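Local coordinates for GH127 beta-L-arabinofuranoside (PDB 4QK0), which probably hydrolyses beta-L-arabinofuranosidic bonds, as a glycoside hydrolase of family GH127, at residues Ala54-Asn57 and Phe58-Ala61. Residues are numbered along the deposited sequence; the frame is centred on the assembly and turned at random.
Sequences AIEN and FRIA
Arg59, Ile60 and Ala61 each donate a backbone N-H to the carbonyl four residues back, that of Ile55, Glu56 and Asn57 in turn, and these three i to i+4 bonds run through helix 54-61; the bond from Arg59 N to Ile55 O measures 3.1 Å. Glu56 and Arg59, both partly exposed, illustrate the i to i+3 acid-base bridge on a helix, with Glu56 OE1 2.8 Å from Arg59 NH1. The carboxylate oxygen sits at the edge of the guanidinium, in its plane, although the two flat groups are turned 39° against each other. Glu56 reaches this position by a bend: CG stands anti to the backbone N (chi1 -170°), and chi2 near 55° bends the carboxylate towards Arg59. Its other oxygen, OE2, is hydrogen-bonded to Ser65 OG, so each carboxylate oxygen has its own partner, which would limit rotation about chi3. Ile55 places CG2 over one face of the same guanidinium, 3.9 Å from Arg59 NH2. Replacing Arg59 by an alanine would probably leave Glu56 OE1 without its charged mate and the CG2 methyl of Ile55 without the flat group over it. Farther along, Ile60 CG1 lies against Glu56 O at 3.4 Å. Round the helix, the buried Phe58 ring brings CD2 3.3 Å from Ala54 O and packs against helices 76-92 and 96-112 of the catalytic domain, while Asn57 ND2 bonds to Tyr70 O. One carboxylate, shared between an arginine and a serine, thus ties the helix to the chain that follows it.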
loop_
_atom_site.group_PDB
_atom_site.type_symbol
_atom_site.label_atom_id
_atom_site.label_comp_id
_atom_site.label_asym_id
_atom_site.label_seq_id
_atom_site.Cartn_x
_atom_site.Cartn_y
_atom_site.Cartn_z
ATOM N N ALA A 54 34.077 -8.559 2.184
ATOM C CA ALA A 54 34.055 -8.079 3.571
ATOM C C ALA A 54 35.409 -8.342 4.252
ATOM O O ALA A 54 35.901 -7.501 5.010
ATOM C CB ALA A 54 32.908 -8.706 4.367
ATOM N N ILE A 55 35.974 -9.510 3.990
ATOM C CA ILE A 55 37.267 -9.896 4.573
ATOM C C ILE A 55 38.384 -9.161 3.818
ATOM O O ILE A 55 39.318 -8.620 4.420
ATOM C CB ILE A 55 37.480 -11.401 4.499
ATOM C CG1 ILE A 55 36.417 -12.165 5.293
ATOM C CG2 ILE A 55 38.879 -11.797 4.973
ATOM C CD1 ILE A 55 36.465 -11.937 6.782
ATOM N N GLU A 56 38.244 -9.122 2.500
ATOM C CA GLU A 56 39.197 -8.477 1.645
ATOM C C GLU A 56 39.422 -7.035 2.073
ATOM O O GLU A 56 40.555 -6.539 2.097
ATOM C CB GLU A 56 38.740 -8.596 0.166
ATOM C CG GLU A 56 39.763 -8.174 -0.871
ATOM C CD GLU A 56 41.093 -8.904 -0.740
ATOM O OE1 GLU A 56 41.169 -9.973 -0.062
ATOM O OE2 GLU A 56 42.078 -8.383 -1.313
ATOM N N ASN A 57 38.353 -6.319 2.380
ATOM C CA ASN A 57 38.497 -4.931 2.824
ATOM C C ASN A 57 39.477 -4.840 4.045
ATOM O O ASN A 57 40.168 -3.879 4.171
ATOM C CB ASN A 57 37.152 -4.322 3.209
ATOM C CG ASN A 57 36.249 -4.008 2.002
ATOM O OD1 ASN A 57 36.703 -3.801 0.887
ATOM N ND2 ASN A 57 34.953 -3.914 2.273
ATOM N N PHE A 58 39.444 -5.798 4.961
ATOM C CA PHE A 58 40.346 -5.763 6.133
ATOM C C PHE A 58 41.769 -6.109 5.736
ATOM O O PHE A 58 42.719 -5.522 6.243
ATOM C CB PHE A 58 39.912 -6.728 7.224
ATOM C CG PHE A 58 38.729 -6.258 8.001
ATOM C CD1 PHE A 58 38.854 -5.256 8.952
ATOM C CD2 PHE A 58 37.479 -6.815 7.773
ATOM C CE1 PHE A 58 37.753 -4.801 9.657
ATOM C CE2 PHE A 58 36.385 -6.382 8.482
ATOM C CZ PHE A 58 36.506 -5.366 9.404
ATOM N N ARG A 59 41.913 -7.036 4.789
ATOM C CA ARG A 59 43.209 -7.288 4.212
ATOM C C ARG A 59 43.820 -6.036 3.644
ATOM O O ARG A 59 45.000 -5.736 3.903
ATOM C CB ARG A 59 43.113 -8.307 3.100
ATOM C CG ARG A 59 43.079 -9.703 3.619
ATOM C CD ARG A 59 43.656 -10.676 2.617
ATOM N NE ARG A 59 43.232 -11.962 3.075
ATOM C CZ ARG A 59 42.084 -12.538 2.739
ATOM N NH1 ARG A 59 41.257 -11.969 1.861
ATOM N NH2 ARG A 59 41.786 -13.703 3.283
ATOM N N ILE A 60 43.057 -5.333 2.805
ATOM C CA ILE A 60 43.582 -4.133 2.184
ATOM C C ILE A 60 43.962 -3.169 3.276
ATOM O O ILE A 60 45.041 -2.572 3.277
ATOM C CB ILE A 60 42.565 -3.537 1.210
ATOM C CG1 ILE A 60 42.315 -4.538 0.051
ATOM C CG2 ILE A 60 43.059 -2.212 0.674
ATOM C CD1 ILE A 60 41.113 -4.202 -0.821
ATOM N N ALA A 61 43.083 -3.028 4.248
ATOM C CA ALA A 61 43.320 -2.053 5.310
ATOM C C ALA A 61 44.553 -2.414 6.131
ATOM O O ALA A 61 45.165 -1.550 6.689
ATOM C CB ALA A 61 42.083 -1.938 6.216
#